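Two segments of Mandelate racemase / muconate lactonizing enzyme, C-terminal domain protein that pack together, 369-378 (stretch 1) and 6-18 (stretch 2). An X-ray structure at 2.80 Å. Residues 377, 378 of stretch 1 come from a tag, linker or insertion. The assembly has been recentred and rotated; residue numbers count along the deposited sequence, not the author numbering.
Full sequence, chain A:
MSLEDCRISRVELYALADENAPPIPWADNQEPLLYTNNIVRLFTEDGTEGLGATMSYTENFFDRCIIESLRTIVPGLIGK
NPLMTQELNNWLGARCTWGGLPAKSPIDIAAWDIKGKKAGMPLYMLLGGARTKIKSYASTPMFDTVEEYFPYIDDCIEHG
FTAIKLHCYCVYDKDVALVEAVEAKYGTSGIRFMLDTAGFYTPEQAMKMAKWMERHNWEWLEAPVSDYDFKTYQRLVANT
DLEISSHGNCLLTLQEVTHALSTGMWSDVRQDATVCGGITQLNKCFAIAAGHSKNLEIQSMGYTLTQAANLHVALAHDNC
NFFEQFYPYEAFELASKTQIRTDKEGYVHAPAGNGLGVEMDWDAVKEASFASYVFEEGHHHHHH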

# COMPACT_ATOMS: atom_id res chain seq x y z
N SER A 369 0.93 -49.99 -25.01
CA SER A 369 2.16 -49.31 -24.60
C SER A 369 3.19 -49.26 -25.73
O SER A 369 3.76 -50.28 -26.10
CB SER A 369 2.74 -50.02 -23.38
OG SER A 369 3.88 -49.34 -22.89
N PHE A 370 3.42 -48.06 -26.25
CA PHE A 370 4.42 -47.86 -27.30
C PHE A 370 5.82 -47.64 -26.71
O PHE A 370 6.80 -47.54 -27.45
CB PHE A 370 4.04 -46.68 -28.20
CG PHE A 370 3.75 -45.41 -27.45
CD1 PHE A 370 4.78 -44.55 -27.10
CD2 PHE A 370 2.46 -45.08 -27.08
CE1 PHE A 370 4.52 -43.38 -26.40
CE2 PHE A 370 2.19 -43.92 -26.38
CZ PHE A 370 3.23 -43.07 -26.04
N ALA A 371 5.90 -47.56 -25.38
CA ALA A 371 7.19 -47.43 -24.69
C ALA A 371 7.08 -47.91 -23.25
O ALA A 371 6.09 -47.63 -22.57
CB ALA A 371 7.67 -45.99 -24.72
N SER A 372 8.09 -48.64 -22.79
CA SER A 372 8.11 -49.11 -21.41
C SER A 372 9.52 -49.42 -20.92
O SER A 372 10.40 -49.78 -21.70
CB SER A 372 7.24 -50.36 -21.26
OG SER A 372 7.81 -51.45 -21.95
N TYR A 373 9.73 -49.27 -19.61
CA TYR A 373 10.98 -49.65 -18.98
C TYR A 373 10.70 -50.52 -17.77
O TYR A 373 9.56 -50.65 -17.33
CB TYR A 373 11.77 -48.42 -18.54
CG TYR A 373 12.28 -47.57 -19.69
CD1 TYR A 373 13.20 -48.08 -20.60
CD2 TYR A 373 11.84 -46.27 -19.87
CE1 TYR A 373 13.66 -47.32 -21.65
CE2 TYR A 373 12.30 -45.49 -20.92
CZ TYR A 373 13.21 -46.02 -21.81
OH TYR A 373 13.67 -45.26 -22.86
N VAL A 374 11.76 -51.13 -17.23
CA VAL A 374 11.67 -51.87 -15.99
C VAL A 374 12.99 -51.74 -15.23
O VAL A 374 14.06 -51.70 -15.84
CB VAL A 374 11.33 -53.36 -16.24
CG1 VAL A 374 12.56 -54.12 -16.73
CG2 VAL A 374 10.77 -54.00 -14.98
N PHE A 375 12.91 -51.64 -13.90
CA PHE A 375 14.10 -51.53 -13.05
C PHE A 375 13.96 -52.45 -11.84
O PHE A 375 12.88 -52.53 -11.25
CB PHE A 375 14.29 -50.09 -12.58
CG PHE A 375 14.34 -49.08 -13.69
CD1 PHE A 375 13.17 -48.54 -14.20
CD2 PHE A 375 15.55 -48.65 -14.21
CE1 PHE A 375 13.20 -47.60 -15.21
CE2 PHE A 375 15.59 -47.71 -15.22
CZ PHE A 375 14.42 -47.18 -15.73
N GLU A 376 15.05 -53.12 -11.46
CA GLU A 376 15.01 -54.05 -10.32
C GLU A 376 16.30 -54.07 -9.50
O GLU A 376 17.32 -53.51 -9.89
CB GLU A 376 14.70 -55.47 -10.80
CG GLU A 376 13.22 -55.74 -11.01
CD GLU A 376 12.90 -57.22 -11.10
OE1 GLU A 376 13.70 -57.97 -11.68
OE2 GLU A 376 11.83 -57.62 -10.59
N GLU A 377 16.23 -54.72 -8.34
CA GLU A 377 17.38 -54.89 -7.47
C GLU A 377 18.35 -55.93 -8.02
O GLU A 377 19.56 -55.86 -7.80
CB GLU A 377 16.93 -55.31 -6.07
CG GLU A 377 15.97 -54.34 -5.39
CD GLU A 377 15.40 -54.88 -4.09
OE1 GLU A 377 14.94 -54.07 -3.25
OE2 GLU A 377 15.42 -56.12 -3.90
N GLY A 378 17.81 -56.92 -8.74
CA GLY A 378 18.62 -58.00 -9.30
C GLY A 378 19.44 -57.55 -10.49
O GLY A 378 20.25 -58.31 -11.02
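Stretch 2, residues 6-18: CRISRVELYALAD

How does stretch 2 lie on stretch 1? It runs as an extended strand beside the strand of stretch 1 that includes Ala-371 to Phe-375, antiparallel to it, with 174° between their N-to-C directions and a closest approach of 4.6 Å between the axes. The register sets Val-11 beside Phe-375, Leu-13 beside Tyr-373 and Tyr-14 beside Ser-372, while Leu-16 reaches Ser-369, their CA atoms 4.0 Å apart.

Which backbone groups satisfy one another? Val-11 and Phe-375 exchange two hydrogen bonds, Val-11 N to Phe-375 O at 3.1 Å and Phe-375 N to Val-11 O at 3.0 Å. Leu-13 and Tyr-373 do the same, with Leu-13 N to Tyr-373 O and Tyr-373 N to Leu-13 O both at 3.1 Å. Past this ladder, Ala-15 N gives a hydrogen bond to Ala-371 O at 3.1 Å, but Ala-15 O accepts from Phe-370 N at 3.0 Å, a shift that coincides with the corner in the chain at Phe-370.

What satisfies the charged side chains? Arg-10 is shared between two carboxylates. Its NH1 donates to Glu-376 OE2 at 2.8 Å in a salt bridge across the two stretches, and its NH2 donates to Glu-12 OE2 at 2.7 Å in another within its own stretch. Val-374 CG2 lies over one face of the guanidinium, 3.4 Å from Arg-10 NH2. The other oxygen of Glu-12, OE1, receives a weak hydrogen bond from Tyr-14 OH at 2.9 Å.

What fills the opposite face? Here Val-11, Leu-13 and Ala-15 meet apolar surface. Phe-375 CD1 approaches Val-11 CG2 to 3.4 Å, and Leu-13 CD1 lies at the ring edges of both Phe-375 and Tyr-373. At the corner Phe-370 points sideways from CA to CB, yet its ring end comes in, CZ 3.7 Å from Ala-15 CB.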

# COMPACT_ATOMS: atom_id res chain seq x y z
N CYS A 6 9.69 -51.30 4.71
CA CYS A 6 9.02 -51.42 3.42
C CYS A 6 9.90 -50.77 2.37
O CYS A 6 10.32 -49.62 2.53
CB CYS A 6 7.64 -50.76 3.44
SG CYS A 6 6.73 -50.93 1.89
N ARG A 7 10.19 -51.50 1.31
CA ARG A 7 11.18 -51.07 0.33
C ARG A 7 10.62 -51.18 -1.08
O ARG A 7 9.80 -52.05 -1.37
CB ARG A 7 12.44 -51.92 0.48
CG ARG A 7 13.61 -51.48 -0.39
CD ARG A 7 14.80 -52.41 -0.24
NE ARG A 7 15.50 -52.23 1.03
CZ ARG A 7 15.42 -53.05 2.07
NH1 ARG A 7 14.67 -54.15 2.01
NH2 ARG A 7 16.10 -52.79 3.18
N ILE A 8 11.07 -50.30 -1.97
CA ILE A 8 10.74 -50.40 -3.38
C ILE A 8 11.52 -51.57 -3.98
O ILE A 8 12.75 -51.59 -3.95
CB ILE A 8 11.08 -49.12 -4.16
CG1 ILE A 8 10.21 -47.95 -3.67
CG2 ILE A 8 10.89 -49.32 -5.65
CD1 ILE A 8 8.76 -48.05 -4.09
N SER A 9 10.79 -52.54 -4.52
CA SER A 9 11.38 -53.77 -5.04
C SER A 9 11.66 -53.67 -6.54
O SER A 9 12.63 -54.23 -7.05
CB SER A 9 10.44 -54.94 -4.75
OG SER A 9 10.72 -56.07 -5.55
N ARG A 10 10.81 -52.92 -7.25
CA ARG A 10 10.80 -52.91 -8.70
C ARG A 10 9.89 -51.78 -9.20
O ARG A 10 8.91 -51.43 -8.54
CB ARG A 10 10.31 -54.27 -9.21
CG ARG A 10 9.86 -54.32 -10.66
CD ARG A 10 9.02 -55.56 -10.92
NE ARG A 10 8.59 -55.69 -12.31
CZ ARG A 10 9.12 -56.54 -13.19
NH1 ARG A 10 10.10 -57.35 -12.83
NH2 ARG A 10 8.66 -56.57 -14.44
N VAL A 11 10.21 -51.21 -10.36
CA VAL A 11 9.34 -50.20 -10.97
C VAL A 11 9.18 -50.42 -12.47
O VAL A 11 10.11 -50.83 -13.16
CB VAL A 11 9.83 -48.76 -10.70
CG1 VAL A 11 10.33 -48.62 -9.27
CG2 VAL A 11 10.92 -48.36 -11.69
N GLU A 12 7.97 -50.17 -12.97
CA GLU A 12 7.67 -50.31 -14.40
C GLU A 12 7.10 -49.00 -14.94
O GLU A 12 6.17 -48.44 -14.36
CB GLU A 12 6.66 -51.42 -14.63
CG GLU A 12 7.19 -52.82 -14.36
CD GLU A 12 6.12 -53.88 -14.51
OE1 GLU A 12 4.93 -53.53 -14.55
OE2 GLU A 12 6.48 -55.07 -14.59
N LEU A 13 7.66 -48.52 -16.04
CA LEU A 13 7.17 -47.30 -16.67
C LEU A 13 6.43 -47.63 -17.95
O LEU A 13 6.88 -48.46 -18.73
CB LEU A 13 8.32 -46.36 -16.97
CG LEU A 13 9.22 -45.99 -15.78
CD1 LEU A 13 10.16 -44.87 -16.17
CD2 LEU A 13 8.38 -45.62 -14.57
N TYR A 14 5.29 -46.98 -18.16
CA TYR A 14 4.50 -47.19 -19.37
C TYR A 14 4.03 -45.88 -19.99
O TYR A 14 3.79 -44.89 -19.30
CB TYR A 14 3.29 -48.06 -19.07
CG TYR A 14 3.65 -49.45 -18.62
CD1 TYR A 14 3.96 -50.44 -19.54
CD2 TYR A 14 3.68 -49.78 -17.27
CE1 TYR A 14 4.29 -51.72 -19.14
CE2 TYR A 14 4.02 -51.06 -16.86
CZ TYR A 14 4.32 -52.02 -17.79
OH TYR A 14 4.65 -53.28 -17.39
N ALA A 15 3.92 -45.89 -21.31
CA ALA A 15 3.35 -44.78 -22.05
C ALA A 15 2.45 -45.38 -23.13
O ALA A 15 2.94 -45.95 -24.11
CB ALA A 15 4.44 -43.92 -22.67
N LEU A 16 1.14 -45.26 -22.92
CA LEU A 16 0.18 -45.89 -23.81
C LEU A 16 -0.79 -44.88 -24.41
O LEU A 16 -0.88 -43.75 -23.95
CB LEU A 16 -0.59 -47.00 -23.07
CG LEU A 16 -1.15 -46.68 -21.68
CD1 LEU A 16 -2.37 -47.54 -21.39
CD2 LEU A 16 -0.09 -46.89 -20.60
N ALA A 17 -1.50 -45.32 -25.44
CA ALA A 17 -2.44 -44.47 -26.17
C ALA A 17 -3.34 -45.34 -27.06
O ALA A 17 -3.15 -46.55 -27.13
CB ALA A 17 -1.70 -43.44 -27.01
N ASP A 18 -4.30 -44.71 -27.73
CA ASP A 18 -5.24 -45.41 -28.60
C ASP A 18 -5.37 -44.67 -29.93
O ASP A 18 -5.92 -43.57 -29.99
CB ASP A 18 -6.61 -45.54 -27.92
CG ASP A 18 -7.60 -46.34 -28.74
OD1 ASP A 18 -8.13 -45.80 -29.74
OD2 ASP A 18 -7.88 -47.50 -28.38